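Local structure of aminotransferase, class III (Thermomicrobium roseum, 6IO1) at residues Glu126-Ile131 with Ile284-Lys289; Lys130-Tyr135 with Ile221-Gly226; Gly33-Val38 with Val45-Gly50; Ala13-His18 with Tyr27-Glu32; Glu392-Pro395 with Lys399-Pro402. The protein acts as an (S)-enantioselective omega-transaminase, probably moving amino groups between substrates by way of its pyridoxal phosphate cofactor. All coordinates share one frame; numbering follows the deposited sequence.

Contact 1. Residues Glu126-Ile131 with Ile284-Lys289; sequences ETAIKI and IVTFAK
Helix 121-138 lies on one face of the mixed sheet that carries the cofactor site, and here Ala128 and Ile131 rest on Ile284 and Thr286 of strand 284-287. The helix and strand segments run nearly antiparallel, at 163°, with their axes 8.9 Å apart at closest approach. A methyl group makes the central contact: CB of Ala128 sits 3.6 Å from CG2 of Thr286 and 3.7 Å from CG2 of Ile284, so one small knob touches two successive inward-facing residues of the strand. One turn further along the helix, CG2 of Ile131 meets CD1 of Ile284 at 4.2 Å, the two side chains slanting past each other. Thr286 is turned so that its OG1 lies between the backbone N and the carbonyl carbon (chi1 64°); that choice swings CG2 toward Ala128 and leaves OG1 to hydrogen-bond with OD1 of Asn125, a residue of the cofactor pocket. No hydrogen bond joins the two segments, and the side chains meet through aliphatic carbons alone. Ile258 of the neighbouring strand 256-260 touches all three of Ala128, Ile284 and Thr286. The chain runs on to Lys289, which touches the bound 4'-deoxy-4'-aminopyridoxal-5'-phosphate, while the side chain of Thr286 lies about 6 Å from it. Such helix-on-sheet packing beside the cofactor is typical of the large domain of fold type I pyridoxal-phosphate enzymes.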
# COMPACT_ATOMS: atom_id res chain seq x y z
N GLU B 126 -4.44 -5.75 6.09
CA GLU B 126 -5.08 -6.63 5.12
C GLU B 126 -4.34 -7.95 5.02
O GLU B 126 -4.96 -9.03 4.98
CB GLU B 126 -5.15 -5.95 3.75
CG GLU B 126 -5.55 -6.88 2.61
CD GLU B 126 -7.04 -7.15 2.56
OE1 GLU B 126 -7.49 -7.85 1.63
OE2 GLU B 126 -7.77 -6.67 3.45
N THR B 127 -3.00 -7.90 4.99
CA THR B 127 -2.21 -9.12 4.94
C THR B 127 -2.45 -9.98 6.17
O THR B 127 -2.59 -11.20 6.05
CB THR B 127 -0.72 -8.76 4.82
OG1 THR B 127 -0.50 -8.03 3.60
CG2 THR B 127 0.13 -10.02 4.80
N ALA B 128 -2.52 -9.36 7.35
CA ALA B 128 -2.75 -10.12 8.57
C ALA B 128 -4.12 -10.79 8.58
O ALA B 128 -4.25 -11.95 8.97
CB ALA B 128 -2.59 -9.21 9.79
N ILE B 129 -5.15 -10.06 8.15
CA ILE B 129 -6.50 -10.62 8.12
C ILE B 129 -6.55 -11.80 7.15
O ILE B 129 -7.09 -12.88 7.46
CB ILE B 129 -7.53 -9.54 7.74
CG1 ILE B 129 -7.67 -8.53 8.88
CG2 ILE B 129 -8.87 -10.16 7.40
CD1 ILE B 129 -8.44 -7.28 8.50
N LYS B 130 -5.98 -11.62 5.96
CA LYS B 130 -5.96 -12.69 4.97
C LYS B 130 -5.16 -13.88 5.47
O LYS B 130 -5.53 -15.03 5.23
CB LYS B 130 -5.40 -12.18 3.64
CG LYS B 130 -6.28 -11.12 2.98
CD LYS B 130 -5.71 -10.68 1.64
CE LYS B 130 -5.89 -11.75 0.58
NZ LYS B 130 -5.20 -11.39 -0.69
N ILE B 131 -4.05 -13.63 6.18
CA ILE B 131 -3.24 -14.72 6.72
C ILE B 131 -4.01 -15.50 7.77
O ILE B 131 -3.95 -16.73 7.81
CB ILE B 131 -1.91 -14.17 7.28
CG1 ILE B 131 -0.94 -13.87 6.13
CG2 ILE B 131 -1.28 -15.16 8.24
CD1 ILE B 131 0.38 -13.29 6.59
N ILE B 284 -0.15 -12.66 15.65
CA ILE B 284 0.22 -11.86 14.49
C ILE B 284 0.38 -10.41 14.95
O ILE B 284 -0.40 -9.91 15.77
CB ILE B 284 -0.84 -11.96 13.37
CG1 ILE B 284 -1.05 -13.41 12.95
CG2 ILE B 284 -0.44 -11.12 12.18
CD1 ILE B 284 -2.22 -13.61 12.01
N VAL B 285 1.40 -9.75 14.42
CA VAL B 285 1.66 -8.34 14.69
C VAL B 285 1.80 -7.61 13.36
O VAL B 285 2.38 -8.15 12.41
CB VAL B 285 2.91 -8.14 15.57
CG1 VAL B 285 4.16 -8.69 14.89
CG2 VAL B 285 3.09 -6.67 15.88
N THR B 286 1.25 -6.41 13.28
CA THR B 286 1.38 -5.57 12.10
C THR B 286 2.11 -4.29 12.48
O THR B 286 1.90 -3.74 13.57
CB THR B 286 0.01 -5.22 11.50
OG1 THR B 286 -0.74 -4.44 12.43
CG2 THR B 286 -0.75 -6.49 11.18
N PHE B 287 2.97 -3.82 11.59
CA PHE B 287 3.77 -2.64 11.88
C PHE B 287 3.95 -1.81 10.62
O PHE B 287 3.81 -2.30 9.50
CB PHE B 287 5.15 -3.01 12.47
CG PHE B 287 5.86 -4.10 11.71
CD1 PHE B 287 5.62 -5.43 11.99
CD2 PHE B 287 6.78 -3.78 10.72
CE1 PHE B 287 6.28 -6.43 11.30
CE2 PHE B 287 7.44 -4.77 10.03
CZ PHE B 287 7.19 -6.10 10.32
N ALA B 288 4.26 -0.53 10.84
CA ALA B 288 4.50 0.43 9.77
C ALA B 288 5.05 1.70 10.39
O ALA B 288 5.51 1.68 11.54
CB ALA B 288 3.21 0.72 8.99
N LYS B 289 5.02 2.81 9.64
CA LYS B 289 5.37 4.11 10.19
C LYS B 289 6.80 4.16 10.71
O LYS B 289 7.75 4.28 9.93
CB LYS B 289 4.39 4.50 11.31
CG LYS B 289 2.96 4.75 10.83
CD LYS B 289 2.12 5.35 11.94
CE LYS B 289 0.70 5.66 11.47
NZ LYS B 289 0.69 6.58 10.30

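Contact 2. Residues Lys130-Tyr135 with Ile221-Gly226; sequences KIARYY and IAAFIG
The flat guanidinium of Arg133 is held away from Ala222, the residue its aliphatic stem touches: NE binds the carbonyl O of Val145, and the side chain also packs on Phe174 of the second subunit. Between the two segments no flat group stacks on another, and the meeting is left to aliphatic carbons. CG of Arg133 comes to 4.4 Å from CB of Ala222, near the root of the arginine and well short of its charge. Beside it the methyl groups of Ala132 and Ala223 face each other, CB to CB, at 4.1 Å. This alanine pair is small on both sides, and next to it CA of Arg133 lies 6.0 Å from CA of Ala222, the arginine stem passing alongside. Ala222 has helix-like backbone angles (phi -73°, psi -46°) within the strand, and both it and the next residue, Ala223, turn their CB toward the helix. No hydrogen bond links the two segments themselves, but the indole NE1 of Trp136, just beyond Tyr135, bonds to Ala222 O and adds a polar tie between helix and strand. Ala223 also touches Leu256 and Ile258 of the adjacent strand 256-260. An alanine-rich seam of this kind joins helix 121-138 to the parallel core of the sheet in an alpha/beta sandwich, as in the large domain of fold type I aminotransferases.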
# COMPACT_ATOMS: atom_id res chain seq x y z
N LYS B 130 -5.98 -11.62 5.96
CA LYS B 130 -5.96 -12.69 4.97
C LYS B 130 -5.16 -13.88 5.47
O LYS B 130 -5.53 -15.03 5.23
CB LYS B 130 -5.40 -12.18 3.64
CG LYS B 130 -6.28 -11.12 2.98
CD LYS B 130 -5.71 -10.68 1.64
CE LYS B 130 -5.89 -11.75 0.58
NZ LYS B 130 -5.20 -11.39 -0.69
N ILE B 131 -4.05 -13.63 6.18
CA ILE B 131 -3.24 -14.72 6.72
C ILE B 131 -4.01 -15.50 7.77
O ILE B 131 -3.95 -16.73 7.81
CB ILE B 131 -1.91 -14.17 7.28
CG1 ILE B 131 -0.94 -13.87 6.13
CG2 ILE B 131 -1.28 -15.16 8.24
CD1 ILE B 131 0.38 -13.29 6.59
N ALA B 132 -4.75 -14.81 8.64
CA ALA B 132 -5.54 -15.51 9.65
C ALA B 132 -6.60 -16.39 9.00
O ALA B 132 -6.76 -17.57 9.36
CB ALA B 132 -6.18 -14.50 10.61
N ARG B 133 -7.33 -15.83 8.04
CA ARG B 133 -8.37 -16.61 7.37
C ARG B 133 -7.77 -17.79 6.60
O ARG B 133 -8.31 -18.90 6.64
CB ARG B 133 -9.19 -15.70 6.45
CG ARG B 133 -10.05 -14.72 7.22
CD ARG B 133 -10.67 -13.66 6.33
NE ARG B 133 -11.81 -13.02 6.98
CZ ARG B 133 -12.41 -11.92 6.54
NH1 ARG B 133 -11.98 -11.31 5.44
NH2 ARG B 133 -13.44 -11.41 7.21
N TYR B 134 -6.65 -17.56 5.91
CA TYR B 134 -5.97 -18.63 5.18
C TYR B 134 -5.44 -19.70 6.13
O TYR B 134 -5.43 -20.89 5.79
CB TYR B 134 -4.84 -18.03 4.34
CG TYR B 134 -4.07 -19.01 3.50
CD1 TYR B 134 -4.71 -19.84 2.59
CD2 TYR B 134 -2.69 -19.09 3.59
CE1 TYR B 134 -4.00 -20.73 1.81
CE2 TYR B 134 -1.97 -19.98 2.82
CZ TYR B 134 -2.63 -20.79 1.93
OH TYR B 134 -1.91 -21.68 1.15
N TYR B 135 -4.97 -19.29 7.31
CA TYR B 135 -4.49 -20.23 8.31
C TYR B 135 -5.61 -21.16 8.75
O TYR B 135 -5.44 -22.38 8.80
CB TYR B 135 -3.91 -19.47 9.50
CG TYR B 135 -3.70 -20.28 10.76
CD1 TYR B 135 -2.49 -20.93 10.99
CD2 TYR B 135 -4.68 -20.37 11.74
CE1 TYR B 135 -2.28 -21.67 12.14
CE2 TYR B 135 -4.48 -21.10 12.89
CZ TYR B 135 -3.28 -21.75 13.09
OH TYR B 135 -3.08 -22.48 14.24
N ILE B 221 -14.98 -17.44 14.30
CA ILE B 221 -14.19 -16.23 14.51
C ILE B 221 -12.72 -16.57 14.28
O ILE B 221 -12.12 -17.32 15.06
CB ILE B 221 -14.42 -15.63 15.90
CG1 ILE B 221 -15.90 -15.32 16.10
CG2 ILE B 221 -13.58 -14.38 16.08
CD1 ILE B 221 -16.23 -14.76 17.47
N ALA B 222 -12.15 -16.02 13.21
CA ALA B 222 -10.75 -16.26 12.89
C ALA B 222 -9.81 -15.53 13.84
O ALA B 222 -8.84 -16.12 14.34
CB ALA B 222 -10.47 -15.85 11.44
N ALA B 223 -10.07 -14.25 14.12
CA ALA B 223 -9.11 -13.47 14.89
C ALA B 223 -9.76 -12.23 15.48
O ALA B 223 -10.89 -11.86 15.14
CB ALA B 223 -7.91 -13.08 14.02
N PHE B 224 -9.01 -11.60 16.39
CA PHE B 224 -9.32 -10.31 16.98
C PHE B 224 -8.18 -9.37 16.62
O PHE B 224 -7.01 -9.73 16.80
CB PHE B 224 -9.50 -10.44 18.50
CG PHE B 224 -9.56 -9.12 19.26
CD1 PHE B 224 -8.41 -8.38 19.51
CD2 PHE B 224 -10.76 -8.65 19.75
CE1 PHE B 224 -8.47 -7.19 20.21
CE2 PHE B 224 -10.83 -7.46 20.45
CZ PHE B 224 -9.68 -6.73 20.68
N ILE B 225 -8.50 -8.18 16.13
CA ILE B 225 -7.49 -7.20 15.74
C ILE B 225 -7.70 -5.94 16.57
O ILE B 225 -8.83 -5.47 16.74
CB ILE B 225 -7.54 -6.89 14.23
CG1 ILE B 225 -6.42 -5.93 13.84
CG2 ILE B 225 -8.91 -6.35 13.81
CD1 ILE B 225 -6.15 -5.88 12.36
N GLY B 226 -6.60 -5.41 17.11
CA GLY B 226 -6.67 -4.19 17.89
C GLY B 226 -5.31 -3.57 18.09
O GLY B 226 -4.28 -4.25 18.01

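Contact 3. Residues Gly33-Val38 with Val45-Gly50; sequences GPLVLV and VWDAEG
Val38 N and the carbonyl O of Trp46 form a nearly straight bond in the hairpin of strands 35-41 and 44-47, 2.9 Å long with 175° at the hydrogen. A second bond, from Ala48 N to Val36 O, is short at 2.8 Å but weak because it is bent to 126°. The same Val36 O also takes a CA-H...O contact from Asp47 CA at 3.0 Å. Between the two bonds Leu37 and Asp47 make an antiparallel non-hydrogen-bonded pair. Asp47 opens a type I turn to Gly50, whose N bonds to Asp47 O. The Asp47 carboxylate is engaged too: OD1 accepts a hydrogen bond from Lys51 N and a weak one from Glu49 N, and OD2 is bonded to Tyr53 OH on strand 52-55. Apolar carbons flank these bonds. CG1 of Val38 lies 3.7 Å from Ala48 CA, while its CG2 stands 3.8 Å from Asp47 O; with an alanine here, both methyls would go, which would probably open a gap against the turn. Across the hairpin, Leu37 CD1 meets Val45 CG2 at 4.1 Å. Leu35 and Val36 pair with a parallel strand of the second subunit. The chemistry implies two ties: one straight and one weak backbone bond with valine-alanine packing join the strands, while the Asp47 carboxylate fastens the turn and strand 52-55.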
# COMPACT_ATOMS: atom_id res chain seq x y z
N GLY B 33 -5.87 27.05 0.09
CA GLY B 33 -4.59 26.52 -0.34
C GLY B 33 -3.96 25.65 0.73
O GLY B 33 -4.45 25.56 1.86
N PRO B 34 -2.86 24.99 0.39
CA PRO B 34 -2.21 24.08 1.33
C PRO B 34 -1.14 24.79 2.17
O PRO B 34 -0.78 25.94 1.93
CB PRO B 34 -1.56 23.06 0.40
CG PRO B 34 -1.13 23.90 -0.75
CD PRO B 34 -2.21 24.95 -0.93
N LEU B 35 -0.66 24.06 3.17
CA LEU B 35 0.53 24.44 3.92
C LEU B 35 1.69 23.61 3.37
O LEU B 35 1.74 22.40 3.59
CB LEU B 35 0.34 24.22 5.42
CG LEU B 35 1.57 24.49 6.30
CD1 LEU B 35 2.12 25.88 6.05
CD2 LEU B 35 1.23 24.30 7.77
N VAL B 36 2.60 24.26 2.66
CA VAL B 36 3.66 23.58 1.93
C VAL B 36 4.90 23.54 2.81
O VAL B 36 5.51 24.58 3.07
CB VAL B 36 3.95 24.27 0.59
CG1 VAL B 36 5.01 23.51 -0.18
CG2 VAL B 36 2.67 24.40 -0.23
N LEU B 37 5.29 22.35 3.24
CA LEU B 37 6.48 22.15 4.05
C LEU B 37 7.63 21.71 3.15
O LEU B 37 7.46 20.80 2.32
CB LEU B 37 6.23 21.11 5.14
CG LEU B 37 5.08 21.43 6.09
CD1 LEU B 37 4.94 20.35 7.15
CD2 LEU B 37 5.27 22.79 6.73
N VAL B 38 8.79 22.35 3.31
CA VAL B 38 9.89 22.17 2.37
C VAL B 38 11.17 21.67 3.02
O VAL B 38 12.08 21.23 2.30
CB VAL B 38 10.18 23.49 1.61
CG1 VAL B 38 8.90 24.08 1.04
CG2 VAL B 38 10.88 24.49 2.52
N VAL B 45 10.20 21.85 11.25
CA VAL B 45 9.94 21.90 9.82
C VAL B 45 9.76 23.36 9.44
O VAL B 45 9.48 24.22 10.28
CB VAL B 45 8.71 21.07 9.40
CG1 VAL B 45 8.97 19.58 9.58
CG2 VAL B 45 7.48 21.50 10.19
N TRP B 46 9.97 23.65 8.16
CA TRP B 46 9.81 25.00 7.64
C TRP B 46 8.89 24.98 6.44
O TRP B 46 8.96 24.07 5.61
CB TRP B 46 11.17 25.62 7.26
CG TRP B 46 12.01 25.98 8.44
CD1 TRP B 46 12.14 27.22 9.01
CD2 TRP B 46 12.86 25.11 9.20
NE1 TRP B 46 13.01 27.17 10.07
CE2 TRP B 46 13.46 25.88 10.21
CE3 TRP B 46 13.16 23.75 9.12
CZ2 TRP B 46 14.35 25.34 11.14
CZ3 TRP B 46 14.04 23.21 10.04
CH2 TRP B 46 14.63 24.00 11.03
N ASP B 47 8.02 25.99 6.34
CA ASP B 47 7.12 26.05 5.20
C ASP B 47 7.78 26.80 4.04
O ASP B 47 8.92 27.27 4.14
CB ASP B 47 5.77 26.66 5.60
CG ASP B 47 5.84 28.14 5.96
OD1 ASP B 47 6.87 28.81 5.72
OD2 ASP B 47 4.83 28.65 6.49
N ALA B 48 7.05 26.91 2.93
CA ALA B 48 7.61 27.52 1.72
C ALA B 48 7.95 28.99 1.91
O ALA B 48 8.79 29.52 1.18
CB ALA B 48 6.63 27.36 0.56
N GLU B 49 7.33 29.66 2.88
CA GLU B 49 7.59 31.07 3.13
C GLU B 49 8.65 31.31 4.21
O GLU B 49 8.89 32.46 4.57
CB GLU B 49 6.28 31.78 3.51
CG GLU B 49 5.30 31.88 2.35
CD GLU B 49 3.95 32.45 2.76
OE1 GLU B 49 3.92 33.55 3.34
OE2 GLU B 49 2.93 31.79 2.50
N GLY B 50 9.27 30.24 4.72
CA GLY B 50 10.34 30.35 5.69
C GLY B 50 9.90 30.30 7.14
O GLY B 50 10.76 30.38 8.03

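Contact 4. Residues Ala13-His18 with Tyr27-Glu32; sequences AKDIAH and YQLRRE
Ile16 leans from helix 8-18 onto the backbone of Leu29 and Arg30. From CB the chain splits. CG1, set anti to the carbonyl carbon (chi1 -69°), passes 3.8 Å from the carbonyl O of Leu29, and the CD1 beyond it ends 3.8 Å from Arg30 O, also touching CA of Gly33 just after the helix. The other branch, CG2, lies 4.0 Å from Arg30 CA. The isoleucine thus packs on the end of the helix main chain more than on side chains, and an alanine in its place would probably open a gap over the Leu29 and Arg30 carbonyls and lose much of the grip between the helices. Helices 8-18 and 26-32 form a roughly antiparallel alpha-helical hairpin at the N terminus, their segment axes 9.3 Å apart and inclined at 148°. Beside Ile16, Asp15 crosses Leu29 at about a right angle, its OD2 3.8 Å from CD1 of the leucine. That carboxylate is not left to an apolar neighbour: OD2 is hydrogen-bonded to His21 NE2 and OD1 to His19 ND1, both in the connecting loop. Arg30 gives its stem to Ile16 and carries its NH1 to a salt bridge with Glu309 of the second subunit. On the far side of the second helix, the guanidinium of Arg31 lies over one face of the Tyr27 ring, toward its rim, and NH1 bonds to Tyr27 O at 3.1 Å. Gln28 NE2 bonds to OE1 of Glu32, one turn on, at 3.0 Å, approaching from above the carboxylate plane.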
# COMPACT_ATOMS: atom_id res chain seq x y z
N ALA B 13 -0.65 27.50 -6.09
CA ALA B 13 -1.54 27.45 -7.24
C ALA B 13 -1.57 26.06 -7.86
O ALA B 13 -2.64 25.52 -8.16
CB ALA B 13 -1.13 28.50 -8.27
N LYS B 14 -0.39 25.46 -8.05
CA LYS B 14 -0.31 24.12 -8.63
C LYS B 14 -0.98 23.09 -7.74
O LYS B 14 -1.64 22.17 -8.24
CB LYS B 14 1.15 23.74 -8.87
CG LYS B 14 1.82 24.44 -10.04
CD LYS B 14 3.28 24.03 -10.14
CE LYS B 14 3.87 24.34 -11.50
NZ LYS B 14 5.35 24.17 -11.51
N ASP B 15 -0.82 23.21 -6.42
CA ASP B 15 -1.47 22.28 -5.51
C ASP B 15 -2.98 22.38 -5.61
O ASP B 15 -3.68 21.36 -5.67
CB ASP B 15 -1.00 22.54 -4.08
CG ASP B 15 -1.48 21.47 -3.12
OD1 ASP B 15 -0.80 20.43 -2.99
OD2 ASP B 15 -2.55 21.67 -2.49
N ILE B 16 -3.51 23.61 -5.61
CA ILE B 16 -4.95 23.78 -5.75
C ILE B 16 -5.43 23.22 -7.08
O ILE B 16 -6.50 22.60 -7.17
CB ILE B 16 -5.33 25.26 -5.59
CG1 ILE B 16 -5.11 25.72 -4.14
CG2 ILE B 16 -6.78 25.50 -6.00
CD1 ILE B 16 -5.20 27.21 -3.96
N ALA B 17 -4.64 23.41 -8.14
CA ALA B 17 -5.07 22.99 -9.47
C ALA B 17 -5.04 21.48 -9.65
O ALA B 17 -5.89 20.91 -10.34
CB ALA B 17 -4.21 23.68 -10.53
N HIS B 18 -4.05 20.79 -9.05
CA HIS B 18 -3.77 19.42 -9.44
C HIS B 18 -3.70 18.39 -8.31
O HIS B 18 -3.61 17.20 -8.62
CB HIS B 18 -2.45 19.34 -10.22
CG HIS B 18 -2.38 20.28 -11.39
ND1 HIS B 18 -3.18 20.14 -12.50
CD2 HIS B 18 -1.60 21.37 -11.61
CE1 HIS B 18 -2.89 21.10 -13.37
NE2 HIS B 18 -1.94 21.86 -12.85
N TYR B 27 -13.00 21.38 -0.48
CA TYR B 27 -13.69 22.66 -0.62
C TYR B 27 -12.91 23.76 0.08
O TYR B 27 -12.71 24.84 -0.48
CB TYR B 27 -15.11 22.53 -0.05
CG TYR B 27 -15.95 23.79 -0.05
CD1 TYR B 27 -15.81 24.75 0.96
CD2 TYR B 27 -16.91 24.02 -1.02
CE1 TYR B 27 -16.58 25.89 0.97
CE2 TYR B 27 -17.69 25.16 -1.02
CZ TYR B 27 -17.52 26.09 -0.02
OH TYR B 27 -18.29 27.23 -0.01
N GLN B 28 -12.47 23.50 1.31
CA GLN B 28 -11.64 24.47 2.03
C GLN B 28 -10.28 24.64 1.36
O GLN B 28 -9.75 25.76 1.31
CB GLN B 28 -11.47 24.03 3.48
CG GLN B 28 -10.45 24.85 4.26
CD GLN B 28 -10.33 24.42 5.70
OE1 GLN B 28 -11.02 23.51 6.15
NE2 GLN B 28 -9.45 25.08 6.45
N LEU B 29 -9.69 23.55 0.87
CA LEU B 29 -8.37 23.63 0.26
C LEU B 29 -8.37 24.54 -0.95
O LEU B 29 -7.43 25.33 -1.15
CB LEU B 29 -7.87 22.24 -0.13
CG LEU B 29 -6.56 22.25 -0.92
CD1 LEU B 29 -5.36 22.06 0.00
CD2 LEU B 29 -6.58 21.22 -2.03
N ARG B 30 -9.40 24.45 -1.79
CA ARG B 30 -9.44 25.29 -2.99
C ARG B 30 -9.50 26.77 -2.62
O ARG B 30 -8.93 27.61 -3.33
CB ARG B 30 -10.64 24.90 -3.86
CG ARG B 30 -10.48 23.54 -4.50
CD ARG B 30 -11.40 23.35 -5.69
NE ARG B 30 -11.00 22.20 -6.49
CZ ARG B 30 -11.55 21.87 -7.66
NH1 ARG B 30 -12.53 22.60 -8.17
NH2 ARG B 30 -11.12 20.80 -8.32
N ARG B 31 -10.18 27.11 -1.52
CA ARG B 31 -10.30 28.50 -1.11
C ARG B 31 -9.05 29.01 -0.39
O ARG B 31 -8.65 30.16 -0.59
CB ARG B 31 -11.54 28.68 -0.24
CG ARG B 31 -12.81 28.73 -1.07
CD ARG B 31 -14.00 28.09 -0.38
NE ARG B 31 -15.18 28.12 -1.23
CZ ARG B 31 -15.40 27.27 -2.23
NH1 ARG B 31 -14.54 26.30 -2.49
NH2 ARG B 31 -16.50 27.38 -2.96
N GLU B 32 -8.42 28.18 0.45
CA GLU B 32 -7.32 28.64 1.28
C GLU B 32 -5.95 28.15 0.83
O GLU B 32 -4.94 28.79 1.17
CB GLU B 32 -7.53 28.21 2.74
CG GLU B 32 -8.89 28.58 3.30
CD GLU B 32 -9.09 28.08 4.71
OE1 GLU B 32 -8.14 27.51 5.28
OE2 GLU B 32 -10.20 28.26 5.26

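Contact 5. Residues Glu392-Pro395 with Lys399-Pro402; sequences EKFP and KLGP
Phe394 and Leu400 form the close-packed part of this short return, where CD1 of the ring lies 4.3 Å from CD2 of the leucine. The methyl group approaches the ring obliquely. Leu400 reaches it with CG anti to the backbone N (chi1 180°), which carries both methyls out from the helix start toward the loop. Val384 of strand 379-384 and Leu450 of helix 432-450 each touch both side chains, so the pair sits in a small apolar cluster, and the Phe398 ring stacks on that of Phe394. Here a loop doubles back to begin helix 400-410, with Lys399 in the N-cap position, in the C-terminal part of this class III aminotransferase. The polar link beside the cluster goes through solvent: a water donates to Pro395 O at 2.9 Å and accepts from Leu400 N at 2.8 Å. It thereby satisfies an N-H of the first helical turn. No direct hydrogen bond joins the two segments: Pro395 O and Lys399 N stay 4.1 Å apart. The contrast is sharpest at Lys399, which is exposed and turns its CB away from Pro395. Its backbone angles are left-handed (phi 57°, psi 55°), bending the chain just before the helix. Its NZ has a long, weak ion pair with Asp315 of the second subunit.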
# COMPACT_ATOMS: atom_id res chain seq x y z
N GLU B 392 -20.36 17.86 26.84
CA GLU B 392 -20.88 18.00 25.46
C GLU B 392 -19.79 18.49 24.50
O GLU B 392 -19.07 19.45 24.83
CB GLU B 392 -22.07 18.95 25.45
CG GLU B 392 -21.75 20.33 25.99
CD GLU B 392 -22.89 21.33 25.88
OE1 GLU B 392 -22.85 22.35 26.60
OE2 GLU B 392 -23.81 21.09 25.09
N LYS B 393 -19.72 17.85 23.33
CA LYS B 393 -18.86 18.16 22.22
C LYS B 393 -19.36 19.44 21.55
O LYS B 393 -20.55 19.74 21.56
CB LYS B 393 -18.86 16.95 21.28
CG LYS B 393 -17.73 16.00 21.60
CD LYS B 393 -17.73 14.78 20.77
CE LYS B 393 -16.46 14.13 21.12
NZ LYS B 393 -16.27 13.72 22.46
N PHE B 394 -18.44 20.20 20.98
CA PHE B 394 -18.86 21.38 20.25
C PHE B 394 -19.60 20.95 18.98
O PHE B 394 -19.21 19.97 18.33
CB PHE B 394 -17.64 22.26 19.93
CG PHE B 394 -17.21 23.18 21.05
CD1 PHE B 394 -16.28 22.77 21.99
CD2 PHE B 394 -17.69 24.48 21.12
CE1 PHE B 394 -15.87 23.62 23.00
CE2 PHE B 394 -17.28 25.34 22.14
CZ PHE B 394 -16.37 24.90 23.08
N PRO B 395 -20.66 21.66 18.59
CA PRO B 395 -21.45 21.25 17.40
C PRO B 395 -20.65 21.44 16.13
O PRO B 395 -19.63 22.15 16.12
CB PRO B 395 -22.66 22.19 17.44
CG PRO B 395 -22.24 23.34 18.30
CD PRO B 395 -21.32 22.75 19.33
N LYS B 399 -17.09 24.54 14.00
CA LYS B 399 -15.87 24.17 13.28
C LYS B 399 -14.64 24.21 14.19
O LYS B 399 -13.66 24.91 13.91
CB LYS B 399 -15.67 25.05 12.04
CG LYS B 399 -16.77 24.92 11.00
CD LYS B 399 -16.60 25.94 9.90
CE LYS B 399 -17.64 25.76 8.81
NZ LYS B 399 -17.69 24.35 8.34
N LEU B 400 -14.72 23.49 15.31
CA LEU B 400 -13.62 23.50 16.27
C LEU B 400 -12.33 22.99 15.65
O LEU B 400 -11.25 23.53 15.91
CB LEU B 400 -13.99 22.67 17.50
CG LEU B 400 -12.91 22.60 18.59
CD1 LEU B 400 -12.89 23.88 19.42
CD2 LEU B 400 -13.12 21.39 19.48
N GLY B 401 -12.41 21.94 14.84
CA GLY B 401 -11.24 21.36 14.22
C GLY B 401 -10.48 22.33 13.33
O GLY B 401 -9.27 22.54 13.51
N PRO B 402 -11.16 22.95 12.36
CA PRO B 402 -10.48 23.94 11.51
C PRO B 402 -9.95 25.14 12.27
O PRO B 402 -8.84 25.62 11.98
CB PRO B 402 -11.56 24.34 10.50
CG PRO B 402 -12.47 23.16 10.44
CD PRO B 402 -12.50 22.62 11.84
O HOH W 1 -16.80 21.66 15.82

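From the N terminus, contact 4 comes first, closing the loop between helices 8-18 and 26-32. Contact 3 follows at once as the hairpin of strands 35-41 and 44-47, and the two touch, Pro34 against Asp15 and Gly33 against Ile16. Contacts 1 and 2 both start from helix 121-138. Contact 2 closes at strand 221-226, and its span is nested inside the longer one of contact 1, which reaches strand 284-287; Ile284 touches Ala132 between them. Together they fix one helix to two strands of the cofactor-bearing sheet. Contact 5 is a short local closure between the loop after strand 379-384 and the start of helix 400-410, its centre about 34 Å from that of contact 1.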